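Local coordinates for protein transcriptional regulator nlh2 (PDB 4G3V) that activates sigma-54-dependent transcription under the control of its GAF domain, seen here in an inactive state, at the interface of chains A and B. Residues are numbered along the deposited sequence; one frame, centred on the assembly and turned at random. Chains: chain A/B, Transcriptional regulator nlh2.

The interface of chains A and B. Residues chain A 5, 8-9, 12-13, 148; chain B 146-147, 150.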
loop_
_atom_site.group_PDB
_atom_site.type_symbol
_atom_site.label_atom_id
_atom_site.label_comp_id
_atom_site.label_asym_id
_atom_site.label_seq_id
_atom_site.Cartn_x
_atom_site.Cartn_y
_atom_site.Cartn_z
ATOM N N LYS A 5 2.034 -8.703 -11.679
ATOM C CA LYS A 5 2.262 -7.379 -11.119
ATOM C C LYS A 5 1.060 -6.492 -11.411
ATOM O O LYS A 5 0.641 -5.696 -10.564
ATOM C CB LYS A 5 3.541 -6.751 -11.675
ATOM C CG LYS A 5 4.804 -7.338 -11.076
ATOM C CD LYS A 5 6.048 -6.623 -11.575
ATOM C CE LYS A 5 7.304 -7.215 -10.963
ATOM N NZ LYS A 5 8.530 -6.617 -11.562
ATOM N N GLU A 8 -1.763 -7.305 -9.106
ATOM C CA GLU A 8 -1.445 -6.798 -7.772
ATOM C C GLU A 8 -1.713 -5.306 -7.663
ATOM O O GLU A 8 -2.254 -4.819 -6.659
ATOM C CB GLU A 8 0.017 -7.101 -7.432
ATOM C CG GLU A 8 0.259 -8.578 -7.182
ATOM C CD GLU A 8 1.730 -8.947 -7.061
ATOM O OE1 GLU A 8 2.611 -8.099 -7.352
ATOM O OE2 GLU A 8 1.998 -10.105 -6.677
ATOM N N ILE A 9 -1.349 -4.575 -8.706
ATOM C CA ILE A 9 -1.608 -3.143 -8.735
ATOM C C ILE A 9 -3.111 -2.898 -8.710
ATOM O O ILE A 9 -3.627 -2.081 -7.917
ATOM C CB ILE A 9 -0.972 -2.512 -9.984
ATOM C CG1 ILE A 9 0.557 -2.470 -9.808
ATOM C CG2 ILE A 9 -1.523 -1.117 -10.221
ATOM C CD1 ILE A 9 1.336 -2.240 -11.099
ATOM N N VAL A 12 -4.802 -3.709 -5.286
ATOM C CA VAL A 12 -4.528 -2.657 -4.316
ATOM C C VAL A 12 -5.434 -1.446 -4.586
ATOM O O VAL A 12 -6.033 -0.884 -3.658
ATOM C CB VAL A 12 -3.035 -2.257 -4.335
ATOM C CG1 VAL A 12 -2.819 -0.898 -3.666
ATOM C CG2 VAL A 12 -2.205 -3.345 -3.658
ATOM N N ASN A 13 -5.563 -1.039 -5.841
ATOM C CA ASN A 13 -6.501 0.052 -6.155
ATOM C C ASN A 13 -7.935 -0.293 -5.752
ATOM O O ASN A 13 -8.654 0.534 -5.197
ATOM C CB ASN A 13 -6.478 0.402 -7.650
ATOM C CG ASN A 13 -5.144 0.936 -8.107
ATOM O OD1 ASN A 13 -4.348 1.421 -7.305
ATOM N ND2 ASN A 13 -4.892 0.854 -9.412
ATOM N N THR A 148 2.998 -7.679 -1.498
ATOM C CA THR A 148 1.630 -7.244 -1.725
ATOM C C THR A 148 0.718 -7.516 -0.522
ATOM O O THR A 148 -0.108 -6.677 -0.159
ATOM C CB THR A 148 1.066 -7.887 -2.986
ATOM O OG1 THR A 148 1.749 -7.347 -4.119
ATOM C CG2 THR A 148 -0.406 -7.595 -3.121
ATOM N N TYR B 146 7.395 2.237 -9.759
ATOM C CA TYR B 146 6.057 2.770 -9.867
ATOM C C TYR B 146 5.088 2.020 -8.962
ATOM O O TYR B 146 4.185 2.631 -8.382
ATOM C CB TYR B 146 5.562 2.716 -11.308
ATOM C CG TYR B 146 4.072 2.663 -11.346
ATOM C CD1 TYR B 146 3.313 3.782 -11.040
ATOM C CD2 TYR B 146 3.413 1.481 -11.642
ATOM C CE1 TYR B 146 1.937 3.728 -11.045
ATOM C CE2 TYR B 146 2.048 1.418 -11.645
ATOM C CZ TYR B 146 1.312 2.540 -11.346
ATOM O OH TYR B 146 -0.054 2.449 -11.362
ATOM N N GLN B 147 5.277 0.712 -8.801
ATOM C CA GLN B 147 4.331 -0.061 -7.993
ATOM C C GLN B 147 4.279 0.522 -6.581
ATOM O O GLN B 147 3.208 0.603 -5.967
ATOM C CB GLN B 147 4.699 -1.547 -7.951
ATOM C CG GLN B 147 3.587 -2.443 -7.363
ATOM C CD GLN B 147 3.875 -3.950 -7.482
ATOM O OE1 GLN B 147 4.982 -4.367 -7.847
ATOM N NE2 GLN B 147 2.870 -4.769 -7.165
ATOM N N ASN B 150 2.539 3.943 -6.479
ATOM C CA ASN B 150 1.097 3.691 -6.549
ATOM C C ASN B 150 0.510 3.313 -5.196
ATOM O O ASN B 150 -0.572 3.774 -4.839
ATOM C CB ASN B 150 0.735 2.599 -7.541
ATOM C CG ASN B 150 -0.763 2.326 -7.553
ATOM O OD1 ASN B 150 -1.528 3.123 -8.065
ATOM N ND2 ASN B 150 -1.184 1.228 -6.935
HETATM O O HOH W 1 -2.859 2.344 -11.039
#
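The carboxamide of B:Asn150 carries A:Ile9 on one face, where the methyl CG2 stands almost directly over ND2 at 4.1 Å, and offers its rim to A:Asn13. The phenol hydroxyl of B:Tyr146, from the same helix 139-162, lies beyond that same face, displaced towards its CB and OD1 side. At the rim, B:Asn150 ND2 donates to the side-chain oxygen OD1 of A:Asn13 over 3.2 Å. The acceptor lies in the plane of the donor amide, yet the donor stands above the acceptor's carbonyl plane, off the lone pairs, with the two amides turned 68° apart. With CG anti to its backbone N (chi1 178°), B:Asn150 extends towards helix 4-19 of chain A. The amide nitrogen ND2 of A:Asn13 is tied to a water at 3.0 Å, and this water pairs with B:Tyr146 OH at 2.8 Å. The tyrosine ring meets A:Ile9 at its margin, B:Tyr146 CE2 to the tip methyl CD1 at 3.8 Å, so the isoleucine lies alongside the ring instead of over it. Roughly at right angles to that contact, A:Ile9 CG1 packs against CG of the extended B:Gln147, 3.9 Å away. The amide B:Gln147 NE2 at the tip of that chain reaches the carboxylate OE1 of A:Glu8 in a weak but fairly straight hydrogen bond of 3.3 Å, with the two planar groups only 26° apart. An alanine in place of B:Asn150 would remove the amide that bonds A:Asn13 and covers A:Ile9 CG2, and would probably loosen the register of the two helices. Repeated by the two-fold axis, this helix-to-helix patch joins two GAF domains, probably as part of the dimer interface of the inactive regulator.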